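Local coordinates for protein pullulanase (Klebsiella oxytoca, PDB 2YOC) that hydrolyses the alpha-1,6-glucosidic linkages of pullulan and of branched alpha-dextrins, and is a substrate of a type 2 secretion system, at residues Lys63-Leu67 / Tyr99-Pro103; Leu164-His168 / Glu621-Ser625; Thr654-Asp660 / Leu685-Tyr690; Asn779-Phe783 / Lys793-Glu797. One frame throughout, in Å; residues are numbered along the deposited sequence.

Overall arrangement
The four contacts follow one another along the chain without touching. Interaction 1 packs two sheets of the pullulanase-associated domain, about 62 Å between centres from interaction 4. Interaction 2, about 32 Å between centres from interaction 1, joins strand 167-169 of the N2 domain and the residues just before it to a loop between barrel strands 586-591 and 661-664. Interaction 3 lies on the eight-stranded parallel barrel, at the N-terminal ends of strands 661-664 and 690-693. Interaction 4 closes the base of the hairpin 784-786/792-794, inserted between strands 718-720 and 814-816; its nearest atoms are about 11 Å from interaction 3. Together they sample an accessory domain, an interdomain joint and the glucosidase barrel.

Interaction 1. Residues Lys63-Leu67 / Tyr99-Pro103; sequences KNLYL and YWVIP
L65 lies over one face of the W100 indole. Its CG sits 3.4 Å from the centroid of the five-membered ring, almost exactly on the ring normal, which makes this a CH-pi contact. The two methyls spread along the ring system: CD1 is 3.5 Å from CG of W100, whereas CD2 is nearer the shared bond and the six-membered ring. The backbone of K63 and N64 comes at the edge of the indole instead, near its plane, with CZ2 of W100 3.7 Å from N of N64. Further along, L65 CD1 reaches I102 CD1 at 3.6 Å, and L67 crosses I102 with its CD1 4.0 Å from I102 CG1. Strands 63-68 and 99-103 belong to different sheets of the bacterial pullulanase-associated domain, consistent with the sandwich-like packing of the transthyretin clan. The short segments approach to 8.8 Å between axes and run in roughly the same direction, 33° apart. W100 keeps CG beside its backbone N and anti to the carbonyl carbon (chi1 -74°), which swings the indole across to L65. Its NE1 hydrogen-bonds to T88 O, which would limit rotation of the ring. K63 bends at chi2 and carries its ammonium away to a salt bridge with D117. Within each sheet the layer continues laterally: L65 also packs on V113 and V115 of the adjoining strand 110-117, and I102 on I44 of strand 41-46.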
loop_
_atom_site.group_PDB
_atom_site.type_symbol
_atom_site.label_atom_id
_atom_site.label_comp_id
_atom_site.label_asym_id
_atom_site.label_seq_id
_atom_site.Cartn_x
_atom_site.Cartn_y
_atom_site.Cartn_z
ATOM N N LYS B 63 29.519 24.927 -38.753
ATOM C CA LYS B 63 30.783 24.482 -38.160
ATOM C C LYS B 63 31.530 25.636 -37.499
ATOM O O LYS B 63 31.694 26.699 -38.108
ATOM C CB LYS B 63 31.662 23.777 -39.214
ATOM C CG LYS B 63 31.519 22.254 -39.264
ATOM C CD LYS B 63 30.153 21.780 -39.747
ATOM C CE LYS B 63 30.079 20.288 -39.846
ATOM N NZ LYS B 63 28.830 19.862 -40.516
ATOM N N ASN B 64 31.954 25.426 -36.236
ATOM C CA ASN B 64 32.664 26.417 -35.417
ATOM C C ASN B 64 33.507 25.788 -34.310
ATOM O O ASN B 64 33.171 24.721 -33.800
ATOM C CB ASN B 64 31.677 27.429 -34.806
ATOM C CG ASN B 64 30.600 26.810 -33.942
ATOM O OD1 ASN B 64 29.800 25.982 -34.393
ATOM N ND2 ASN B 64 30.524 27.237 -32.693
ATOM N N LEU B 65 34.578 26.469 -33.907
ATOM C CA LEU B 65 35.417 25.961 -32.829
ATOM C C LEU B 65 35.240 26.776 -31.573
ATOM O O LEU B 65 35.433 27.996 -31.607
ATOM C CB LEU B 65 36.914 25.987 -33.185
ATOM C CG LEU B 65 37.374 25.542 -34.550
ATOM C CD1 LEU B 65 38.855 25.677 -34.641
ATOM C CD2 LEU B 65 36.958 24.104 -34.850
ATOM N N TYR B 66 34.930 26.111 -30.445
ATOM C CA TYR B 66 34.902 26.822 -29.170
ATOM C C TYR B 66 36.349 26.777 -28.671
ATOM O O TYR B 66 36.841 25.715 -28.269
ATOM C CB TYR B 66 33.902 26.243 -28.140
ATOM C CG TYR B 66 33.920 26.991 -26.818
ATOM C CD1 TYR B 66 33.309 28.238 -26.689
ATOM C CD2 TYR B 66 34.571 26.466 -25.706
ATOM C CE1 TYR B 66 33.351 28.944 -25.484
ATOM C CE2 TYR B 66 34.610 27.159 -24.495
ATOM C CZ TYR B 66 33.994 28.394 -24.386
ATOM O OH TYR B 66 34.024 29.068 -23.187
ATOM N N LEU B 67 37.047 27.913 -28.808
ATOM C CA LEU B 67 38.447 28.079 -28.423
ATOM C C LEU B 67 38.534 28.883 -27.119
ATOM O O LEU B 67 37.738 29.809 -26.915
ATOM C CB LEU B 67 39.230 28.706 -29.582
ATOM C CG LEU B 67 39.325 27.836 -30.848
ATOM C CD1 LEU B 67 39.252 28.679 -32.095
ATOM C CD2 LEU B 67 40.577 26.992 -30.853
ATOM N N TYR B 99 38.553 24.143 -42.642
ATOM C CA TYR B 99 39.762 24.397 -41.869
ATOM C C TYR B 99 39.658 25.742 -41.158
ATOM O O TYR B 99 38.924 26.630 -41.604
ATOM C CB TYR B 99 41.037 24.308 -42.732
ATOM C CG TYR B 99 41.091 25.298 -43.876
ATOM C CD1 TYR B 99 40.577 24.973 -45.130
ATOM C CD2 TYR B 99 41.692 26.544 -43.720
ATOM C CE1 TYR B 99 40.646 25.869 -46.194
ATOM C CE2 TYR B 99 41.735 27.462 -44.767
ATOM C CZ TYR B 99 41.222 27.114 -46.007
ATOM O OH TYR B 99 41.285 27.999 -47.055
ATOM N N TRP B 100 40.372 25.879 -40.041
ATOM C CA TRP B 100 40.398 27.108 -39.261
ATOM C C TRP B 100 41.837 27.535 -39.073
ATOM O O TRP B 100 42.643 26.737 -38.587
ATOM C CB TRP B 100 39.776 26.898 -37.886
ATOM C CG TRP B 100 38.288 26.776 -37.874
ATOM C CD1 TRP B 100 37.399 27.707 -37.427
ATOM C CD2 TRP B 100 37.516 25.604 -38.193
ATOM N NE1 TRP B 100 36.120 27.196 -37.459
ATOM C CE2 TRP B 100 36.162 25.914 -37.944
ATOM C CE3 TRP B 100 37.840 24.313 -38.654
ATOM C CZ2 TRP B 100 35.131 24.990 -38.158
ATOM C CZ3 TRP B 100 36.817 23.409 -38.886
ATOM C CH2 TRP B 100 35.480 23.752 -38.646
ATOM N N VAL B 101 42.171 28.782 -39.442
ATOM C CA VAL B 101 43.509 29.324 -39.225
ATOM C C VAL B 101 43.423 30.041 -37.864
ATOM O O VAL B 101 42.824 31.114 -37.768
ATOM C CB VAL B 101 43.989 30.221 -40.398
ATOM C CG1 VAL B 101 45.325 30.891 -40.079
ATOM C CG2 VAL B 101 44.099 29.415 -41.689
ATOM N N ILE B 102 43.920 29.381 -36.800
ATOM C CA ILE B 102 43.847 29.880 -35.423
ATOM C C ILE B 102 45.047 30.764 -35.057
ATOM O O ILE B 102 46.180 30.290 -35.133
ATOM C CB ILE B 102 43.595 28.727 -34.403
ATOM C CG1 ILE B 102 42.259 28.017 -34.689
ATOM C CG2 ILE B 102 43.636 29.215 -32.945
ATOM C CD1 ILE B 102 42.339 26.572 -34.624
ATOM N N PRO B 103 44.815 32.033 -34.628
ATOM C CA PRO B 103 45.950 32.902 -34.250
ATOM C C PRO B 103 46.537 32.563 -32.878
ATOM O O PRO B 103 45.805 32.318 -31.913
ATOM C CB PRO B 103 45.354 34.307 -34.288
ATOM C CG PRO B 103 43.893 34.102 -33.993
ATOM C CD PRO B 103 43.515 32.723 -34.465
#

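Interaction 2. Residues Leu164-His168 / Glu621-Ser625; sequences LAEAH and ETTGS
The imidazole of H168 meets the carbonyl of E621 at its edge: NE2 donates to O of E621 over 2.9 Å, nearly straight at 169°, with the oxygen only 3° out of the ring plane. E166 O also lies at the edge of this ring, in its plane. Around it the side chain packs on L227 and on Q267 of strand 260-267. With CG beside the backbone N (chi1 -68°), the ring projects from strand 167-169 to the facing loop. One residue on, T622 O accepts from A165 N at 2.9 Å, a more bent bond whose donor is tilted from the carbonyl plane. CB of L164 and CG of E166 also border that oxygen. L164 then crosses T623 obliquely, bringing CD2 to 3.7 Å from T623 CG2, while CB of A165 rests 3.7 Å from T623 O and close to G624. T623 OG1 and S625 OG share a hydrogen bond of 3.1 Å, and N620 OD1 receives the backbone N-H of both T622 and T623, so the loop is braced by its own neighbours. On its own side of the joint, E166 OE1 accepts from W177 NE1. The E621 side chain ends about 4 Å from a bound calcium ion. This is an interdomain joint: the N2 domain, of the E-set clan, docks onto a loop between barrel strands 586-591 and 661-664.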
loop_
_atom_site.group_PDB
_atom_site.type_symbol
_atom_site.label_atom_id
_atom_site.label_comp_id
_atom_site.label_asym_id
_atom_site.label_seq_id
_atom_site.Cartn_x
_atom_site.Cartn_y
_atom_site.Cartn_z
ATOM N N LEU B 164 37.057 0.935 -33.948
ATOM C CA LEU B 164 36.304 0.263 -32.860
ATOM C C LEU B 164 36.384 -1.289 -32.897
ATOM O O LEU B 164 37.135 -1.838 -33.702
ATOM C CB LEU B 164 34.828 0.759 -32.774
ATOM C CG LEU B 164 34.561 2.265 -32.947
ATOM C CD1 LEU B 164 33.185 2.513 -33.503
ATOM C CD2 LEU B 164 34.735 3.010 -31.662
ATOM N N ALA B 165 35.670 -1.985 -31.995
ATOM C CA ALA B 165 35.663 -3.444 -31.928
ATOM C C ALA B 165 34.202 -3.918 -31.854
ATOM O O ALA B 165 33.762 -4.497 -30.858
ATOM C CB ALA B 165 36.439 -3.902 -30.714
ATOM N N GLU B 166 33.445 -3.610 -32.917
ATOM C CA GLU B 166 32.010 -3.840 -33.030
ATOM C C GLU B 166 31.601 -5.283 -33.194
ATOM O O GLU B 166 30.506 -5.629 -32.765
ATOM C CB GLU B 166 31.417 -2.998 -34.182
ATOM C CG GLU B 166 31.594 -1.490 -34.057
ATOM C CD GLU B 166 31.323 -0.744 -35.350
ATOM O OE1 GLU B 166 30.339 -1.085 -36.048
ATOM O OE2 GLU B 166 32.121 0.164 -35.681
ATOM N N ALA B 167 32.443 -6.109 -33.842
ATOM C CA ALA B 167 32.175 -7.531 -34.127
ATOM C C ALA B 167 32.580 -8.500 -32.982
ATOM O O ALA B 167 33.487 -8.217 -32.187
ATOM C CB ALA B 167 32.813 -7.943 -35.457
ATOM N N HIS B 168 31.874 -9.639 -32.902
ATOM C CA HIS B 168 32.018 -10.608 -31.828
ATOM C C HIS B 168 32.078 -12.036 -32.336
ATOM O O HIS B 168 31.054 -12.597 -32.742
ATOM C CB HIS B 168 30.812 -10.469 -30.848
ATOM C CG HIS B 168 30.794 -9.192 -30.067
ATOM N ND1 HIS B 168 30.881 -9.194 -28.701
ATOM C CD2 HIS B 168 30.696 -7.907 -30.494
ATOM C CE1 HIS B 168 30.847 -7.920 -28.336
ATOM N NE2 HIS B 168 30.754 -7.111 -29.387
ATOM N N GLU B 621 30.941 -3.488 -25.480
ATOM C CA GLU B 621 30.318 -4.147 -26.642
ATOM C C GLU B 621 30.607 -3.522 -28.028
ATOM O O GLU B 621 30.475 -4.218 -29.041
ATOM C CB GLU B 621 28.782 -4.236 -26.445
ATOM C CG GLU B 621 28.293 -4.970 -25.195
ATOM C CD GLU B 621 27.758 -4.123 -24.047
ATOM O OE1 GLU B 621 28.359 -3.065 -23.739
ATOM O OE2 GLU B 621 26.754 -4.546 -23.425
ATOM N N THR B 622 30.961 -2.206 -28.067
ATOM C CA THR B 622 31.208 -1.370 -29.268
ATOM C C THR B 622 32.694 -1.087 -29.533
ATOM O O THR B 622 33.170 -1.223 -30.668
ATOM C CB THR B 622 30.476 -0.006 -29.092
ATOM O OG1 THR B 622 29.066 -0.185 -28.925
ATOM C CG2 THR B 622 30.733 0.947 -30.226
ATOM N N THR B 623 33.386 -0.609 -28.498
ATOM C CA THR B 623 34.766 -0.143 -28.559
ATOM C C THR B 623 35.849 -1.150 -28.194
ATOM O O THR B 623 37.005 -0.945 -28.570
ATOM C CB THR B 623 34.858 1.106 -27.704
ATOM O OG1 THR B 623 34.563 0.765 -26.349
ATOM C CG2 THR B 623 33.856 2.145 -28.138
ATOM N N GLY B 624 35.487 -2.197 -27.442
ATOM C CA GLY B 624 36.443 -3.186 -26.961
ATOM C C GLY B 624 37.331 -2.649 -25.841
ATOM O O GLY B 624 38.286 -3.317 -25.445
ATOM N N SER B 625 37.051 -1.429 -25.322
ATOM C CA SER B 625 37.798 -0.842 -24.197
ATOM C C SER B 625 37.423 -1.612 -22.925
ATOM O O SER B 625 36.264 -2.046 -22.787
ATOM C CB SER B 625 37.452 0.634 -24.012
ATOM O OG SER B 625 37.419 1.353 -25.240
#

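Interaction 3. Residues Thr654-Asp660 / Leu685-Tyr690; sequences TTDYKID and LNPDIY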
loop_
_atom_site.group_PDB
_atom_site.type_symbol
_atom_site.label_atom_id
_atom_site.label_comp_id
_atom_site.label_asym_id
_atom_site.label_seq_id
_atom_site.Cartn_x
_atom_site.Cartn_y
_atom_site.Cartn_z
ATOM N N THR B 654 42.366 -21.950 0.688
ATOM C CA THR B 654 41.621 -22.913 1.489
ATOM C C THR B 654 42.517 -23.971 2.131
ATOM O O THR B 654 42.608 -23.933 3.358
ATOM C CB THR B 654 40.371 -23.415 0.774
ATOM O OG1 THR B 654 39.644 -22.283 0.325
ATOM C CG2 THR B 654 39.474 -24.215 1.673
ATOM N N THR B 655 43.199 -24.858 1.347
ATOM C CA THR B 655 44.080 -25.892 1.921
ATOM C C THR B 655 45.501 -25.550 2.240
ATOM O O THR B 655 46.040 -26.095 3.216
ATOM C CB THR B 655 44.021 -27.272 1.259
ATOM O OG1 THR B 655 44.017 -27.170 -0.161
ATOM C CG2 THR B 655 42.902 -28.121 1.809
ATOM N N ASP B 656 46.146 -24.722 1.431
ATOM C CA ASP B 656 47.537 -24.432 1.732
ATOM C C ASP B 656 47.684 -23.332 2.788
ATOM O O ASP B 656 48.593 -23.380 3.620
ATOM C CB ASP B 656 48.315 -24.193 0.444
ATOM C CG ASP B 656 48.152 -25.365 -0.534
ATOM O OD1 ASP B 656 48.402 -26.532 -0.125
ATOM O OD2 ASP B 656 47.779 -25.118 -1.702
ATOM N N TYR B 657 46.716 -22.417 2.828
ATOM C CA TYR B 657 46.725 -21.317 3.794
ATOM C C TYR B 657 45.776 -21.452 4.964
ATOM O O TYR B 657 45.896 -20.695 5.939
ATOM C CB TYR B 657 46.621 -19.965 3.101
ATOM C CG TYR B 657 47.889 -19.686 2.336
ATOM C CD1 TYR B 657 49.052 -19.303 2.997
ATOM C CD2 TYR B 657 47.956 -19.887 0.961
ATOM C CE1 TYR B 657 50.217 -19.017 2.293
ATOM C CE2 TYR B 657 49.126 -19.633 0.252
ATOM C CZ TYR B 657 50.251 -19.183 0.921
ATOM O OH TYR B 657 51.399 -18.893 0.224
ATOM N N LYS B 658 44.871 -22.459 4.904
ATOM C CA LYS B 658 43.943 -22.770 5.984
ATOM C C LYS B 658 43.077 -21.568 6.374
ATOM O O LYS B 658 43.000 -21.184 7.550
ATOM C CB LYS B 658 44.683 -23.424 7.175
ATOM C CG LYS B 658 45.141 -24.844 6.861
ATOM C CD LYS B 658 45.820 -25.526 8.025
ATOM C CE LYS B 658 46.114 -26.943 7.609
ATOM N NZ LYS B 658 46.471 -27.815 8.748
ATOM N N ILE B 659 42.445 -20.965 5.348
ATOM C CA ILE B 659 41.525 -19.832 5.500
ATOM C C ILE B 659 40.119 -20.445 5.734
ATOM O O ILE B 659 39.799 -21.502 5.138
ATOM C CB ILE B 659 41.634 -18.918 4.249
ATOM C CG1 ILE B 659 43.031 -18.257 4.170
ATOM C CG2 ILE B 659 40.518 -17.887 4.161
ATOM C CD1 ILE B 659 43.374 -17.079 5.196
ATOM N N ASP B 660 39.324 -19.837 6.641
ATOM C CA ASP B 660 38.011 -20.385 6.989
ATOM C C ASP B 660 36.840 -19.824 6.214
ATOM O O ASP B 660 35.801 -20.486 6.122
ATOM C CB ASP B 660 37.747 -20.266 8.501
ATOM C CG ASP B 660 38.887 -20.786 9.349
ATOM O OD1 ASP B 660 39.230 -21.995 9.210
ATOM O OD2 ASP B 660 39.486 -19.972 10.097
ATOM N N LEU B 685 37.215 -29.325 -0.358
ATOM C CA LEU B 685 38.502 -29.157 0.313
ATOM C C LEU B 685 38.316 -28.791 1.753
ATOM O O LEU B 685 39.219 -29.027 2.556
ATOM C CB LEU B 685 39.326 -28.065 -0.361
ATOM C CG LEU B 685 39.851 -28.421 -1.713
ATOM C CD1 LEU B 685 39.972 -27.185 -2.557
ATOM C CD2 LEU B 685 41.157 -29.163 -1.626
ATOM N N ASN B 686 37.180 -28.135 2.058
ATOM C CA ASN B 686 36.721 -27.714 3.380
ATOM C C ASN B 686 35.193 -27.555 3.309
ATOM O O ASN B 686 34.674 -26.581 2.736
ATOM C CB ASN B 686 37.378 -26.431 3.800
ATOM C CG ASN B 686 37.130 -26.059 5.232
ATOM O OD1 ASN B 686 36.095 -26.398 5.857
ATOM N ND2 ASN B 686 38.090 -25.312 5.764
ATOM N N PRO B 687 34.470 -28.524 3.896
ATOM C CA PRO B 687 33.004 -28.527 3.788
ATOM C C PRO B 687 32.299 -27.452 4.569
ATOM O O PRO B 687 31.122 -27.183 4.299
ATOM C CB PRO B 687 32.629 -29.907 4.299
ATOM C CG PRO B 687 33.909 -30.722 4.219
ATOM C CD PRO B 687 34.948 -29.735 4.579
ATOM N N ASP B 688 33.021 -26.827 5.517
ATOM C CA ASP B 688 32.467 -25.791 6.394
ATOM C C ASP B 688 32.954 -24.403 6.039
ATOM O O ASP B 688 33.052 -23.521 6.901
ATOM C CB ASP B 688 32.732 -26.157 7.870
ATOM C CG ASP B 688 32.271 -27.559 8.238
ATOM O OD1 ASP B 688 31.339 -28.098 7.546
ATOM O OD2 ASP B 688 32.822 -28.124 9.202
ATOM N N ILE B 689 33.249 -24.205 4.745
ATOM C CA ILE B 689 33.752 -22.911 4.282
ATOM C C ILE B 689 32.624 -21.911 4.107
ATOM O O ILE B 689 31.555 -22.264 3.663
ATOM C CB ILE B 689 34.646 -23.067 3.027
ATOM C CG1 ILE B 689 35.582 -21.858 2.848
ATOM C CG2 ILE B 689 33.833 -23.427 1.737
ATOM C CD1 ILE B 689 36.865 -22.045 3.396
ATOM N N TYR B 690 32.858 -20.680 4.462
ATOM C CA TYR B 690 31.836 -19.666 4.328
ATOM C C TYR B 690 32.189 -18.667 3.236
ATOM O O TYR B 690 33.333 -18.242 3.136
ATOM C CB TYR B 690 31.579 -18.976 5.684
ATOM C CG TYR B 690 30.393 -18.044 5.689
ATOM C CD1 TYR B 690 29.110 -18.515 5.424
ATOM C CD2 TYR B 690 30.555 -16.684 5.931
ATOM C CE1 TYR B 690 28.019 -17.652 5.399
ATOM C CE2 TYR B 690 29.466 -15.815 5.939
ATOM C CZ TYR B 690 28.200 -16.305 5.684
ATOM O OH TYR B 690 27.137 -15.446 5.672
#
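The carbonyl oxygen of D660 takes two donors: N of Y690 across the contact, in a weak bond of 3.4 Å, and the side-chain amide of Q403, which also reaches D688 O and so bridges both segments. The contact lies at the N-terminal ends of the two parallel strands of a beta-alpha-beta unit of the (beta/alpha)8 barrel: residues 654-660 lead from helix 640-655 into strand 661-664; helix 672-683 leads through 685-690 into strand 690-693. I689 fills the corner between the two approaches. Its CG1 stands anti to the backbone N (chi1 -159°), which turns CD1 inward to lie beside the carbonyls of I659 and D660 and to meet CG2 of T654 tip to tip at 3.8 Å. T654 also slants across N686, its CG2 3.7 Å from N686 CB, and its OG1 bonds back to L650 O in its own helix. Nearer the surface, L685 and T655 meet at about a right angle, CD2 of L685 being 3.8 Å from T655 OG1. The buried carboxylate of D660 points elsewhere, to a salt bridge with K580 and the backbone N of V587. N686 closes an Asx turn, its OD1 accepting from D688 N at 3.1 Å and 147°.

Interaction 4. Residues Asn779-Phe783 / Lys793-Glu797; sequences NLADF and KKGSE
S796 turns its hydroxyl onto the carbonyl of A781. OG sits between the backbone N and the carbonyl carbon (chi1 49°), which lets it donate to A781 O at 2.9 Å while the residue's own N donates to the same oxygen at 3.1 Å. The two donors approach differently: the hydroxyl is tilted 17° from the carbonyl plane and the amide 35°. Beside this grip the CB atoms of A781 and S796 touch at 4.0 Å. K794 extends past D782, its CD 4.2 Å from D782 OD1, but the charged ends have other partners: D782 forms a salt bridge with K713, and K794 NZ bonds to H1074 of the C-terminal histidine tag, so this bond is not a native one. The contact flanks the hairpin of strands 784-786 and 792-794, drawing the loop before it against the 3-10 turn 795-797 that follows. G795 brings its CA to L780 O in a C-H...O contact of 3.4 Å. Within the turn, E797 N bonds to K794 O, and E797 OE1 accepts from K794 N at 3.1 Å, met from above the carboxylate plane. The ends of the L780 and F783 side chains lead off to V958 and M959 of helix 955-961 respectively.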
loop_
_atom_site.group_PDB
_atom_site.type_symbol
_atom_site.label_atom_id
_atom_site.label_comp_id
_atom_site.label_asym_id
_atom_site.label_seq_id
_atom_site.Cartn_x
_atom_site.Cartn_y
_atom_site.Cartn_z
ATOM N N ASN B 779 17.106 -10.007 8.604
ATOM C CA ASN B 779 16.633 -9.484 7.307
ATOM C C ASN B 779 16.007 -10.523 6.341
ATOM O O ASN B 779 16.441 -10.679 5.201
ATOM C CB ASN B 779 17.731 -8.642 6.638
ATOM C CG ASN B 779 17.142 -7.589 5.755
ATOM O OD1 ASN B 779 16.573 -6.593 6.212
ATOM N ND2 ASN B 779 17.178 -7.830 4.480
ATOM N N LEU B 780 14.998 -11.230 6.821
ATOM C CA LEU B 780 14.335 -12.286 6.059
ATOM C C LEU B 780 13.186 -11.800 5.178
ATOM O O LEU B 780 12.429 -10.937 5.577
ATOM C CB LEU B 780 13.867 -13.405 7.001
ATOM C CG LEU B 780 14.946 -14.024 7.900
ATOM C CD1 LEU B 780 14.341 -15.003 8.892
ATOM C CD2 LEU B 780 16.017 -14.719 7.097
ATOM N N ALA B 781 13.044 -12.370 4.001
ATOM C CA ALA B 781 12.006 -12.005 3.055
ATOM C C ALA B 781 10.628 -12.449 3.505
ATOM O O ALA B 781 9.642 -11.856 3.087
ATOM C CB ALA B 781 12.317 -12.630 1.709
ATOM N N ASP B 782 10.542 -13.503 4.302
ATOM C CA ASP B 782 9.247 -14.053 4.690
ATOM C C ASP B 782 8.775 -13.766 6.124
ATOM O O ASP B 782 7.635 -14.110 6.493
ATOM C CB ASP B 782 9.126 -15.552 4.314
ATOM C CG ASP B 782 9.295 -15.801 2.842
ATOM O OD1 ASP B 782 8.658 -15.070 2.036
ATOM O OD2 ASP B 782 10.117 -16.673 2.482
ATOM N N PHE B 783 9.647 -13.117 6.914
ATOM C CA PHE B 783 9.377 -12.747 8.293
ATOM C C PHE B 783 8.258 -11.698 8.349
ATOM O O PHE B 783 8.386 -10.625 7.760
ATOM C CB PHE B 783 10.656 -12.234 8.967
ATOM C CG PHE B 783 10.482 -11.976 10.442
ATOM C CD1 PHE B 783 10.633 -13.004 11.365
ATOM C CD2 PHE B 783 10.123 -10.713 10.905
ATOM C CE1 PHE B 783 10.452 -12.768 12.730
ATOM C CE2 PHE B 783 9.944 -10.476 12.261
ATOM C CZ PHE B 783 10.133 -11.499 13.171
ATOM N N LYS B 793 3.137 -7.085 7.683
ATOM C CA LYS B 793 3.894 -7.112 6.436
ATOM C C LYS B 793 5.048 -8.096 6.487
ATOM O O LYS B 793 5.738 -8.189 7.513
ATOM C CB LYS B 793 4.424 -5.698 6.067
ATOM C CG LYS B 793 3.330 -4.664 5.815
ATOM C CD LYS B 793 3.572 -3.849 4.558
ATOM C CE LYS B 793 2.293 -3.280 3.971
ATOM N NZ LYS B 793 1.517 -4.294 3.191
ATOM N N LYS B 794 5.275 -8.814 5.360
ATOM C CA LYS B 794 6.405 -9.724 5.173
ATOM C C LYS B 794 7.629 -8.831 5.080
ATOM O O LYS B 794 7.506 -7.667 4.694
ATOM C CB LYS B 794 6.301 -10.482 3.837
ATOM C CG LYS B 794 5.455 -11.733 3.850
ATOM C CD LYS B 794 5.498 -12.333 2.455
ATOM C CE LYS B 794 4.381 -13.302 2.178
ATOM N NZ LYS B 794 4.247 -13.593 0.726
ATOM N N GLY B 795 8.792 -9.375 5.378
ATOM C CA GLY B 795 10.030 -8.613 5.287
ATOM C C GLY B 795 10.287 -8.022 3.914
ATOM O O GLY B 795 10.745 -6.881 3.805
ATOM N N SER B 796 9.967 -8.801 2.862
ATOM C CA SER B 796 10.121 -8.410 1.463
ATOM C C SER B 796 9.171 -7.274 1.096
ATOM O O SER B 796 9.453 -6.535 0.158
ATOM C CB SER B 796 9.903 -9.607 0.542
ATOM O OG SER B 796 8.720 -10.347 0.832
ATOM N N GLU B 797 8.059 -7.121 1.851
ATOM C CA GLU B 797 7.043 -6.090 1.637
ATOM C C GLU B 797 7.464 -4.755 2.261
ATOM O O GLU B 797 6.788 -3.771 1.999
ATOM C CB GLU B 797 5.681 -6.543 2.209
ATOM C CG GLU B 797 4.798 -7.329 1.269
ATOM C CD GLU B 797 3.777 -8.227 1.942
ATOM O OE1 GLU B 797 3.376 -7.936 3.093
ATOM O OE2 GLU B 797 3.366 -9.225 1.306
#